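Local coordinates for acyl-CoA dehydrogenase (Thermus thermophilus, PDB 2Z1Q), which probably oxidises saturated acyl-CoA thioesters to their 2,3-dehydroacyl-CoA products with bound FAD as cofactor, passing the electrons to an acceptor, at residues 287-290 with 295-298; 454-459 with 483-488; 473-478 with 529-534. All coordinates share one frame; numbering follows the deposited sequence.

Interaction 1 (287-290 with 295-298); sequences TQRV and PIGR. With FAD (flavin-adenine dinucleotide), chain C.
Arg289 and Ile296 meet where the chain doubles back through the loop between helix 252-288 and helix 300-331, and both line the pocket of an FAD held between the two subunits. The join is a single backbone bridge of Val290 with Pro295: Ile296 N donates to Arg289 O at 3.1 Å. The same oxygen receives a CA-H contact from Pro295 CA at 3.3 Å. Beside it, CG2 of Val290 lies 4.1 Å from Pro295 CG, the two side chains pointing the same way. On the FAD side, Arg289 CB rests 3.9 Å from Ile296 CD1. With CG anti to the backbone N (chi1 -179°) and a bend at chi2, the arginine side chain runs on past the isoleucine to the pyrophosphate. There NE donates to FAD O2A at 2.6 Å, the oxygen lying at the guanidinium edge, near its plane; NH1 adds weak bonds to O2A and, at 2.8 Å, to O2P. NH2 turns instead to Pro151 O of the second subunit, which also supplies Tyr146, Leu148, Thr149 and Ser183 to the same cofactor. Ile296 packs its CD1 against the ribose, near O3B. The guanidinium is thus held to the FAD chiefly through NE, reaching the second phosphate by a weak bond, and its positive charge would be expected to offset part of the negative charge of the pyrophosphate.

Interaction 2 (454-459 with 483-488); sequences KKLALM and ADILID
Ile485 of helix 476-502 reaches across to Leu456 and Ala457 of helix 445-468, and with Leu486 these residues form a wholly apolar contact with no hydrogen bond between the segments. The closest packing is made by methyl groups. Leu456 CD2 meets Ile485 CD1 at 3.7 Å, the two side chains crossing at about a right angle, so that a branch end of the leucine lies against the end of the isoleucine. Ile485 carries CG2 anti to its backbone N and sends CG1 to the side of that nitrogen (chi1 -58°), an orientation that splits its two branches: CD1 goes to Leu456, while CG2 sits 4.1 Å from both Leu456 CD2 and Ala457 CB. The small Ala457 receives a second neighbour, Leu486 CD2, at 3.7 Å from its CB.

Segments 454-459 and 483-488 belong to antiparallel neighbours in the helical C-terminal part of the acyl-CoA dehydrogenase fold; their axes approach to 8.9 Å and cross at -162°. The alanine at the nearest backbone approach, where Ala457 CA and Ile485 CA are 6.1 Å apart, leaves little side-chain bulk between them there. More of the core closes over the contact: Leu456 also touches Ala521 and Ala525 of helix 505-528, and Leu412 packs on Ala457 and Leu486.

The looser side belongs to residues that make no contact across this seam. Lys455 is exposed and points away from the partner helix. Leu458 and Met459 are partly exposed, the first packing on Leu412 and the second on helix 535-547. Asp484 is partly exposed too, its carboxylate forming a salt bridge with Arg405. Asp488, by contrast, is buried and paired with Arg520.

Interaction 3 (473-478 with 529-534); sequences EEEQEV and LPRLVE. With FAD (flavin-adenine dinucleotide), chain D.
Glu475 and Arg531 form a salt bridge between the start of helix 476-502 and the loop that follows helix 505-528. Glu475 occupies the N-cap position and is the centre of an inverse gamma turn, closed by a weak bond from Gln476 N to Glu474 O. In the first shell, Arg531 NE donates to Glu475 OE2 at 3.0 Å, with 146° at the hydrogen. It meets the oxygen on its syn side, though somewhat out of the carboxylate plane. Arg531 NH2 adds two weak, long bonds, one to each carboxylate oxygen of Glu475, both at 3.4 Å. The planes of the two groups are 42° apart, and the pairing rests mainly on NE to OE2. The two side chains cross at about a right angle. Next to the salt bridge, Val478 CG2 packs 4.2 Å from Leu532 CD2, and Tyr468 of helix 445-468 packs on Glu475 and Leu532.

Farther out lies the second subunit. Arg561 of that subunit brings a like charge close to Arg531, while its NE forms a salt bridge with Glu477 of this chain. The helix start that carries Glu475 also presents Gln476 to an FAD: OE1 accepts from Leu301 N of the second subunit, while the side chain, extended beyond CG (chi2 -177°), brings NE2 to the adenine, where it donates to N1A at 2.6 Å.

In the fold
Interaction 1 comes first along the chain and stands apart: its centre is 39 Å from that of interaction 2 and 47 Å from that of interaction 3. The latter two are neighbours, with centres 14 Å apart and nearest atoms about 5 Å apart. They share helix 476-502, and their segments alternate in the sequence as 454-459, 473-478, 483-488 and 529-534. This helix therefore packs on helix 445-468 in interaction 2 while its start carries interaction 3. Interactions 1 and 3 lie at different FAD molecules, gripping the pyrophosphate and the adenine respectively, so each subunit contributes to both cofactor sites of the dimer.

Interaction 1 (287-290 with 295-298)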
loop_
_atom_site.group_PDB
_atom_site.type_symbol
_atom_site.label_atom_id
_atom_site.label_comp_id
_atom_site.label_asym_id
_atom_site.label_seq_id
_atom_site.Cartn_x
_atom_site.Cartn_y
_atom_site.Cartn_z
ATOM N N THR B 287 -7.926 -21.168 1.323
ATOM C CA THR B 287 -8.419 -22.542 1.315
ATOM C C THR B 287 -9.536 -22.775 2.335
ATOM O O THR B 287 -10.484 -23.497 2.056
ATOM C CB THR B 287 -7.279 -23.550 1.591
ATOM O OG1 THR B 287 -6.232 -23.373 0.623
ATOM C CG2 THR B 287 -7.811 -24.969 1.475
ATOM N N GLN B 288 -9.425 -22.149 3.503
ATOM C CA GLN B 288 -10.432 -22.312 4.556
ATOM C C GLN B 288 -11.674 -21.446 4.442
ATOM O O GLN B 288 -12.776 -21.902 4.720
ATOM C CB GLN B 288 -9.806 -22.070 5.925
ATOM C CG GLN B 288 -8.714 -23.053 6.261
ATOM C CD GLN B 288 -9.195 -24.490 6.177
ATOM O OE1 GLN B 288 -10.085 -24.909 6.930
ATOM N NE2 GLN B 288 -8.613 -25.257 5.255
ATOM N N ARG B 289 -11.509 -20.194 4.046
ATOM C CA ARG B 289 -12.652 -19.299 3.942
ATOM C C ARG B 289 -13.567 -19.670 2.790
ATOM O O ARG B 289 -13.145 -19.709 1.637
ATOM C CB ARG B 289 -12.193 -17.850 3.772
ATOM C CG ARG B 289 -13.348 -16.855 3.689
ATOM C CD ARG B 289 -14.169 -16.840 4.978
ATOM N NE ARG B 289 -15.139 -15.749 4.998
ATOM C CZ ARG B 289 -15.934 -15.460 6.026
ATOM N NH1 ARG B 289 -16.780 -14.445 5.946
ATOM N NH2 ARG B 289 -15.891 -16.190 7.133
ATOM N N VAL B 290 -14.829 -19.928 3.100
ATOM C CA VAL B 290 -15.790 -20.275 2.074
ATOM C C VAL B 290 -16.862 -19.184 1.941
ATOM O O VAL B 290 -17.487 -18.799 2.919
ATOM C CB VAL B 290 -16.473 -21.650 2.385
ATOM C CG1 VAL B 290 -17.562 -21.938 1.389
ATOM C CG2 VAL B 290 -15.444 -22.765 2.346
ATOM N N PRO B 295 -14.561 -22.244 -1.616
ATOM C CA PRO B 295 -13.390 -21.577 -1.042
ATOM C C PRO B 295 -13.050 -20.407 -1.960
ATOM O O PRO B 295 -13.034 -20.553 -3.188
ATOM C CB PRO B 295 -12.334 -22.675 -1.055
ATOM C CG PRO B 295 -13.157 -23.934 -0.882
ATOM C CD PRO B 295 -14.297 -23.676 -1.834
ATOM N N ILE B 296 -12.808 -19.240 -1.369
ATOM C CA ILE B 296 -12.507 -18.049 -2.155
ATOM C C ILE B 296 -11.314 -18.262 -3.069
ATOM O O ILE B 296 -11.179 -17.601 -4.103
ATOM C CB ILE B 296 -12.294 -16.815 -1.237
ATOM C CG1 ILE B 296 -11.160 -17.045 -0.229
ATOM C CG2 ILE B 296 -13.574 -16.544 -0.490
ATOM C CD1 ILE B 296 -10.922 -15.847 0.700
ATOM N N GLY B 297 -10.470 -19.213 -2.693
ATOM C CA GLY B 297 -9.300 -19.540 -3.480
ATOM C C GLY B 297 -9.682 -20.092 -4.845
ATOM O O GLY B 297 -8.813 -20.262 -5.701
ATOM N N ARG B 298 -10.970 -20.373 -5.054
ATOM C CA ARG B 298 -11.430 -20.892 -6.340
ATOM C C ARG B 298 -11.901 -19.774 -7.271
ATOM O O ARG B 298 -12.124 -20.001 -8.464
ATOM C CB ARG B 298 -12.572 -21.900 -6.143
ATOM C CG ARG B 298 -12.145 -23.217 -5.519
ATOM C CD ARG B 298 -11.088 -23.908 -6.359
ATOM N NE ARG B 298 -10.701 -25.199 -5.799
ATOM C CZ ARG B 298 -10.000 -25.367 -4.678
ATOM N NH1 ARG B 298 -9.708 -26.593 -4.264
ATOM N NH2 ARG B 298 -9.583 -24.317 -3.976
HETATM P PA FAD C . -13.828 -12.487 3.303
HETATM O O1A FAD C . -13.147 -11.532 4.142
HETATM O O2A FAD C . -15.030 -13.410 3.822
HETATM O O5B FAD C . -13.740 -12.240 1.747
HETATM C C5B FAD C . -12.472 -12.635 1.246
HETATM C C4B FAD C . -12.690 -12.493 -0.220
HETATM O O4B FAD C . -13.718 -11.774 -0.813
HETATM C C3B FAD C . -11.465 -12.500 -1.234
HETATM O O3B FAD C . -11.030 -13.846 -1.477
HETATM C C2B FAD C . -12.278 -11.807 -2.394
HETATM O O2B FAD C . -11.796 -12.062 -3.726
HETATM C C1B FAD C . -13.499 -12.521 -1.950
HETATM N N9A FAD C . -14.632 -12.745 -2.824
HETATM C C8A FAD C . -15.889 -12.944 -2.314
HETATM N N7A FAD C . -16.731 -13.168 -3.250
HETATM C C5A FAD C . -16.099 -13.104 -4.440
HETATM C C6A FAD C . -16.498 -13.244 -5.796
HETATM N N6A FAD C . -17.819 -13.499 -6.091
HETATM N N1A FAD C . -15.550 -13.106 -6.771
HETATM C C2A FAD C . -14.270 -12.879 -6.481
HETATM N N3A FAD C . -13.867 -12.752 -5.228
HETATM C C4A FAD C . -14.726 -12.841 -4.173
HETATM N N1 FAD C . -20.878 -4.784 8.398
HETATM C C2 FAD C . -22.126 -4.368 8.627
HETATM O O2 FAD C . -23.052 -5.107 8.309
HETATM N N3 FAD C . -22.415 -3.170 9.215
HETATM C C4 FAD C . -21.424 -2.297 9.619
HETATM O O4 FAD C . -21.682 -1.236 10.150
HETATM C C4X FAD C . -20.024 -2.709 9.414
HETATM N N5 FAD C . -18.979 -1.968 9.794
HETATM C C5X FAD C . -17.699 -2.399 9.643
HETATM C C6 FAD C . -16.581 -1.611 10.116
HETATM C C7 FAD C . -15.274 -2.102 9.980
HETATM C C7M FAD C . -14.126 -1.275 10.517
HETATM C C8 FAD C . -15.026 -3.360 9.344
HETATM C C8M FAD C . -13.625 -3.912 9.190
HETATM C C9 FAD C . -16.086 -4.123 8.870
HETATM C C9A FAD C . -17.439 -3.657 8.998
HETATM N N10 FAD C . -18.518 -4.467 8.562
HETATM C C10 FAD C . -19.807 -4.049 8.745
HETATM C "C1'" FAD C . -18.167 -5.733 7.951
HETATM C "C2'" FAD C . -18.192 -5.796 6.421
HETATM O "O2'" FAD C . -19.519 -5.655 5.905
HETATM C "C3'" FAD C . -17.642 -7.147 6.181
HETATM O "O3'" FAD C . -16.293 -7.170 6.724
HETATM C "C4'" FAD C . -17.529 -7.538 4.740
HETATM O "O4'" FAD C . -18.803 -7.567 4.083
HETATM C "C5'" FAD C . -16.881 -8.873 4.893
HETATM O "O5'" FAD C . -16.550 -9.500 3.750
HETATM P P FAD C . -15.675 -10.700 4.369
HETATM O O1P FAD C . -14.648 -10.130 5.264
HETATM O O2P FAD C . -16.638 -11.706 5.223
HETATM O O3P FAD C . -15.011 -11.378 3.037
#

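Interaction 2 (454-459 with 483-488)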
loop_
_atom_site.group_PDB
_atom_site.type_symbol
_atom_site.label_atom_id
_atom_site.label_comp_id
_atom_site.label_asym_id
_atom_site.label_seq_id
_atom_site.Cartn_x
_atom_site.Cartn_y
_atom_site.Cartn_z
ATOM N N LYS B 454 18.082 -4.371 -20.960
ATOM C CA LYS B 454 19.403 -3.829 -20.646
ATOM C C LYS B 454 19.736 -2.738 -21.646
ATOM O O LYS B 454 20.248 -1.683 -21.280
ATOM C CB LYS B 454 20.468 -4.913 -20.718
ATOM C CG LYS B 454 20.120 -6.141 -19.914
ATOM C CD LYS B 454 21.218 -7.175 -19.996
ATOM C CE LYS B 454 20.831 -8.412 -19.218
ATOM N NZ LYS B 454 21.920 -9.423 -19.268
ATOM N N LYS B 455 19.449 -3.005 -22.914
ATOM C CA LYS B 455 19.707 -2.017 -23.956
ATOM C C LYS B 455 18.817 -0.794 -23.736
ATOM O O LYS B 455 19.269 0.342 -23.892
ATOM C CB LYS B 455 19.424 -2.603 -25.349
ATOM C CG LYS B 455 20.367 -3.721 -25.769
ATOM C CD LYS B 455 20.078 -4.185 -27.192
ATOM C CE LYS B 455 21.116 -5.205 -27.659
ATOM N NZ LYS B 455 21.064 -6.471 -26.879
ATOM N N LEU B 456 17.557 -1.027 -23.372
ATOM C CA LEU B 456 16.615 0.071 -23.149
ATOM C C LEU B 456 17.176 1.044 -22.121
ATOM O O LEU B 456 17.187 2.259 -22.340
ATOM C CB LEU B 456 15.255 -0.463 -22.668
ATOM C CG LEU B 456 14.152 0.582 -22.415
ATOM C CD1 LEU B 456 13.785 1.283 -23.719
ATOM C CD2 LEU B 456 12.925 -0.100 -21.825
ATOM N N ALA B 457 17.645 0.497 -21.003
ATOM C CA ALA B 457 18.229 1.291 -19.925
ATOM C C ALA B 457 19.382 2.112 -20.473
ATOM O O ALA B 457 19.450 3.323 -20.269
ATOM C CB ALA B 457 18.727 0.377 -18.812
ATOM N N LEU B 458 20.292 1.445 -21.174
ATOM C CA LEU B 458 21.447 2.125 -21.754
ATOM C C LEU B 458 21.035 3.247 -22.694
ATOM O O LEU B 458 21.638 4.317 -22.702
ATOM C CB LEU B 458 22.327 1.122 -22.506
ATOM C CG LEU B 458 23.184 0.210 -21.625
ATOM C CD1 LEU B 458 23.659 -1.017 -22.398
ATOM C CD2 LEU B 458 24.356 1.020 -21.103
ATOM N N MET B 459 19.999 3.010 -23.485
ATOM C CA MET B 459 19.551 4.019 -24.430
ATOM C C MET B 459 19.072 5.274 -23.712
ATOM O O MET B 459 19.474 6.388 -24.051
ATOM C CB MET B 459 18.421 3.470 -25.300
ATOM C CG MET B 459 18.147 4.305 -26.529
ATOM S SD MET B 459 16.410 4.227 -27.006
ATOM C CE MET B 459 16.286 2.570 -27.666
ATOM N N ALA B 483 16.349 3.309 -13.330
ATOM C CA ALA B 483 16.563 2.340 -12.254
ATOM C C ALA B 483 15.513 1.231 -12.255
ATOM O O ALA B 483 15.834 0.066 -12.036
ATOM C CB ALA B 483 16.586 3.060 -10.887
ATOM N N ASP B 484 14.258 1.587 -12.518
ATOM C CA ASP B 484 13.184 0.602 -12.567
ATOM C C ASP B 484 13.397 -0.412 -13.701
ATOM O O ASP B 484 12.993 -1.568 -13.598
ATOM C CB ASP B 484 11.830 1.300 -12.698
ATOM C CG ASP B 484 11.431 2.023 -11.420
ATOM O OD1 ASP B 484 11.686 1.451 -10.339
ATOM O OD2 ASP B 484 10.877 3.145 -11.483
ATOM N N ILE B 485 14.050 0.014 -14.773
ATOM C CA ILE B 485 14.306 -0.904 -15.875
ATOM C C ILE B 485 15.435 -1.851 -15.458
ATOM O O ILE B 485 15.336 -3.066 -15.649
ATOM C CB ILE B 485 14.671 -0.128 -17.151
ATOM C CG1 ILE B 485 13.522 0.828 -17.482
ATOM C CG2 ILE B 485 14.901 -1.091 -18.314
ATOM C CD1 ILE B 485 13.747 1.685 -18.687
ATOM N N LEU B 486 16.479 -1.291 -14.845
ATOM C CA LEU B 486 17.616 -2.083 -14.377
ATOM C C LEU B 486 17.155 -3.107 -13.340
ATOM O O LEU B 486 17.624 -4.251 -13.341
ATOM C CB LEU B 486 18.696 -1.160 -13.782
ATOM C CG LEU B 486 19.378 -0.230 -14.792
ATOM C CD1 LEU B 486 20.254 0.787 -14.069
ATOM C CD2 LEU B 486 20.206 -1.057 -15.765
ATOM N N ILE B 487 16.223 -2.698 -12.477
ATOM C CA ILE B 487 15.674 -3.586 -11.449
ATOM C C ILE B 487 14.926 -4.763 -12.062
ATOM O O ILE B 487 15.132 -5.907 -11.659
ATOM C CB ILE B 487 14.686 -2.838 -10.513
ATOM C CG1 ILE B 487 15.459 -1.800 -9.697
ATOM C CG2 ILE B 487 13.912 -3.847 -9.638
ATOM C CD1 ILE B 487 14.608 -0.853 -8.899
ATOM N N ASP B 488 14.043 -4.486 -13.018
ATOM C CA ASP B 488 13.266 -5.552 -13.651
ATOM C C ASP B 488 14.132 -6.435 -14.526
ATOM O O ASP B 488 13.836 -7.606 -14.728
ATOM C CB ASP B 488 12.134 -4.973 -14.496
ATOM C CG ASP B 488 10.901 -4.666 -13.682
ATOM O OD1 ASP B 488 10.119 -3.783 -14.092
ATOM O OD2 ASP B 488 10.703 -5.314 -12.636
#

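Interaction 3 (473-478 with 529-534)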
loop_
_atom_site.group_PDB
_atom_site.type_symbol
_atom_site.label_atom_id
_atom_site.label_comp_id
_atom_site.label_asym_id
_atom_site.label_seq_id
_atom_site.Cartn_x
_atom_site.Cartn_y
_atom_site.Cartn_z
ATOM N N GLU B 473 22.110 14.634 -12.625
ATOM C CA GLU B 473 21.664 14.287 -11.277
ATOM C C GLU B 473 20.326 14.922 -10.897
ATOM O O GLU B 473 19.518 14.302 -10.207
ATOM C CB GLU B 473 22.721 14.691 -10.247
ATOM C CG GLU B 473 24.029 13.929 -10.362
ATOM C CD GLU B 473 23.841 12.431 -10.222
ATOM O OE1 GLU B 473 23.227 11.993 -9.228
ATOM O OE2 GLU B 473 24.307 11.687 -11.112
ATOM N N GLU B 474 20.104 16.157 -11.330
ATOM C CA GLU B 474 18.859 16.847 -11.031
ATOM C C GLU B 474 17.649 16.155 -11.663
ATOM O O GLU B 474 16.548 16.233 -11.125
ATOM C CB GLU B 474 18.912 18.299 -11.518
ATOM C CG GLU B 474 19.699 19.231 -10.619
ATOM C CD GLU B 474 19.092 19.335 -9.237
ATOM O OE1 GLU B 474 17.971 19.881 -9.114
ATOM O OE2 GLU B 474 19.726 18.865 -8.274
ATOM N N GLU B 475 17.857 15.484 -12.796
ATOM C CA GLU B 475 16.756 14.790 -13.476
ATOM C C GLU B 475 16.461 13.451 -12.817
ATOM O O GLU B 475 16.620 12.390 -13.427
ATOM C CB GLU B 475 17.104 14.574 -14.946
ATOM C CG GLU B 475 17.459 15.856 -15.677
ATOM C CD GLU B 475 16.266 16.764 -15.846
ATOM O OE1 GLU B 475 16.437 17.997 -15.774
ATOM O OE2 GLU B 475 15.154 16.238 -16.063
ATOM N N GLN B 476 16.013 13.513 -11.571
ATOM C CA GLN B 476 15.705 12.321 -10.793
ATOM C C GLN B 476 14.611 11.442 -11.361
ATOM O O GLN B 476 14.668 10.219 -11.186
ATOM C CB GLN B 476 15.330 12.714 -9.372
ATOM C CG GLN B 476 16.429 13.424 -8.643
ATOM C CD GLN B 476 16.050 13.737 -7.219
ATOM O OE1 GLN B 476 14.866 13.793 -6.880
ATOM N NE2 GLN B 476 17.049 13.962 -6.377
ATOM N N GLU B 477 13.602 12.041 -12.001
ATOM C CA GLU B 477 12.529 11.244 -12.576
ATOM C C GLU B 477 13.172 10.372 -13.648
ATOM O O GLU B 477 12.967 9.162 -13.677
ATOM C CB GLU B 477 11.415 12.115 -13.190
ATOM C CG GLU B 477 10.612 12.961 -12.209
ATOM C CD GLU B 477 11.205 14.323 -12.027
ATOM O OE1 GLU B 477 10.416 15.280 -11.876
ATOM O OE2 GLU B 477 12.452 14.432 -12.035
ATOM N N VAL B 478 13.970 10.986 -14.514
ATOM C CA VAL B 478 14.669 10.224 -15.541
ATOM C C VAL B 478 15.506 9.103 -14.911
ATOM O O VAL B 478 15.476 7.968 -15.380
ATOM C CB VAL B 478 15.612 11.125 -16.349
ATOM C CG1 VAL B 478 16.356 10.288 -17.382
ATOM C CG2 VAL B 478 14.821 12.254 -17.013
ATOM N N LEU B 529 11.096 9.911 -21.820
ATOM C CA LEU B 529 11.813 10.181 -23.059
ATOM C C LEU B 529 11.515 11.566 -23.651
ATOM O O LEU B 529 12.427 12.263 -24.102
ATOM C CB LEU B 529 11.515 9.072 -24.068
ATOM C CG LEU B 529 12.702 8.199 -24.500
ATOM C CD1 LEU B 529 13.875 8.290 -23.528
ATOM C CD2 LEU B 529 12.213 6.776 -24.614
ATOM N N PRO B 530 10.240 11.980 -23.653
ATOM C CA PRO B 530 9.874 13.295 -24.191
ATOM C C PRO B 530 10.677 14.394 -23.488
ATOM O O PRO B 530 10.757 15.533 -23.973
ATOM C CB PRO B 530 8.378 13.388 -23.882
ATOM C CG PRO B 530 7.930 11.953 -23.927
ATOM C CD PRO B 530 9.046 11.234 -23.212
ATOM N N ARG B 531 11.283 14.046 -22.351
ATOM C CA ARG B 531 12.079 14.987 -21.564
ATOM C C ARG B 531 13.505 15.110 -22.106
ATOM O O ARG B 531 14.192 16.117 -21.865
ATOM C CB ARG B 531 12.131 14.537 -20.098
ATOM C CG ARG B 531 12.964 15.419 -19.172
ATOM C CD ARG B 531 12.273 16.735 -18.837
ATOM N NE ARG B 531 12.985 17.439 -17.773
ATOM C CZ ARG B 531 12.501 18.474 -17.084
ATOM N NH1 ARG B 531 11.282 18.947 -17.341
ATOM N NH2 ARG B 531 13.224 19.024 -16.116
ATOM N N LEU B 532 13.934 14.089 -22.846
ATOM C CA LEU B 532 15.275 14.026 -23.417
ATOM C C LEU B 532 15.331 14.316 -24.924
ATOM O O LEU B 532 16.334 14.815 -25.424
ATOM C CB LEU B 532 15.870 12.642 -23.156
ATOM C CG LEU B 532 15.732 12.144 -21.715
ATOM C CD1 LEU B 532 16.341 10.759 -21.566
ATOM C CD2 LEU B 532 16.416 13.126 -20.788
ATOM N N VAL B 533 14.259 13.990 -25.638
ATOM C CA VAL B 533 14.222 14.207 -27.086
ATOM C C VAL B 533 12.945 14.888 -27.565
ATOM O O VAL B 533 11.902 14.799 -26.916
ATOM C CB VAL B 533 14.372 12.867 -27.857
ATOM C CG1 VAL B 533 15.803 12.363 -27.759
ATOM C CG2 VAL B 533 13.412 11.828 -27.294
ATOM N N GLU B 534 13.036 15.571 -28.703
ATOM C CA GLU B 534 11.878 16.249 -29.279
ATOM C C GLU B 534 11.905 16.216 -30.806
ATOM O O GLU B 534 12.876 15.749 -31.421
ATOM C CB GLU B 534 11.815 17.703 -28.817
ATOM C CG GLU B 534 13.021 18.506 -29.222
ATOM C CD GLU B 534 12.812 19.990 -29.034
ATOM O OE1 GLU B 534 11.918 20.553 -29.704
ATOM O OE2 GLU B 534 13.541 20.589 -28.213
HETATM P PA FAD D . 12.818 12.525 5.375
HETATM O O1A FAD D . 12.038 11.563 6.112
HETATM O O2A FAD D . 13.867 13.526 6.045
HETATM O O5B FAD D . 13.038 12.221 3.855
HETATM C C5B FAD D . 11.858 12.548 3.123
HETATM C C4B FAD D . 12.365 12.324 1.716
HETATM O O4B FAD D . 13.503 11.623 1.410
HETATM C C3B FAD D . 11.349 12.215 0.491
HETATM O O3B FAD D . 10.886 13.513 0.099
HETATM C C2B FAD D . 12.421 11.544 -0.462
HETATM O O2B FAD D . 12.230 11.750 -1.866
HETATM C C1B FAD D . 13.509 12.323 0.220
HETATM N N9A FAD D . 14.803 12.562 -0.345
HETATM C C8A FAD D . 15.910 12.680 0.446
HETATM N N7A FAD D . 16.944 12.934 -0.268
HETATM C C5A FAD D . 16.584 12.976 -1.569
HETATM C C6A FAD D . 17.279 13.216 -2.793
HETATM N N6A FAD D . 18.637 13.458 -2.768
HETATM N N1A FAD D . 16.563 13.187 -3.950
HETATM C C2A FAD D . 15.250 12.975 -3.966
HETATM N N3A FAD D . 14.591 12.763 -2.844
HETATM C C4A FAD D . 15.177 12.754 -1.636
HETATM N N1 FAD D . 18.751 5.387 12.357
HETATM C C2 FAD D . 19.943 4.976 12.842
HETATM O O2 FAD D . 20.915 5.696 12.676
HETATM N N3 FAD D . 20.102 3.812 13.521
HETATM C C4 FAD D . 19.052 2.956 13.768
HETATM O O4 FAD D . 19.200 1.925 14.377
HETATM C C4X FAD D . 17.709 3.355 13.278
HETATM N N5 FAD D . 16.609 2.615 13.494
HETATM C C5X FAD D . 15.386 3.027 13.072
HETATM C C6 FAD D . 14.201 2.261 13.363
HETATM C C7 FAD D . 12.943 2.735 12.953
HETATM C C7M FAD D . 11.700 1.934 13.288
HETATM C C8 FAD D . 12.833 3.966 12.231
HETATM C C8M FAD D . 11.498 4.516 11.781
HETATM C C9 FAD D . 13.961 4.700 11.939
HETATM C C9A FAD D . 15.255 4.259 12.353
HETATM N N10 FAD D . 16.392 5.052 12.077
HETATM C C10 FAD D . 17.633 4.654 12.532
HETATM C "C1'" FAD D . 16.155 6.278 11.360
HETATM C "C2'" FAD D . 16.476 6.229 9.859
HETATM O "O2'" FAD D . 17.865 6.033 9.638
HETATM C "C3'" FAD D . 15.990 7.572 9.415
HETATM O "O3'" FAD D . 14.557 7.616 9.672
HETATM C "C4'" FAD D . 16.169 7.875 7.954
HETATM O "O4'" FAD D . 17.537 7.896 7.538
HETATM C "C5'" FAD D . 15.495 9.196 7.863
HETATM O "O5'" FAD D . 15.437 9.713 6.630
HETATM P P FAD D . 14.406 10.906 6.925
HETATM O O1P FAD D . 13.217 10.307 7.586
HETATM O O2P FAD D . 15.069 12.013 7.917
HETATM O O3P FAD D . 14.058 11.468 5.432
#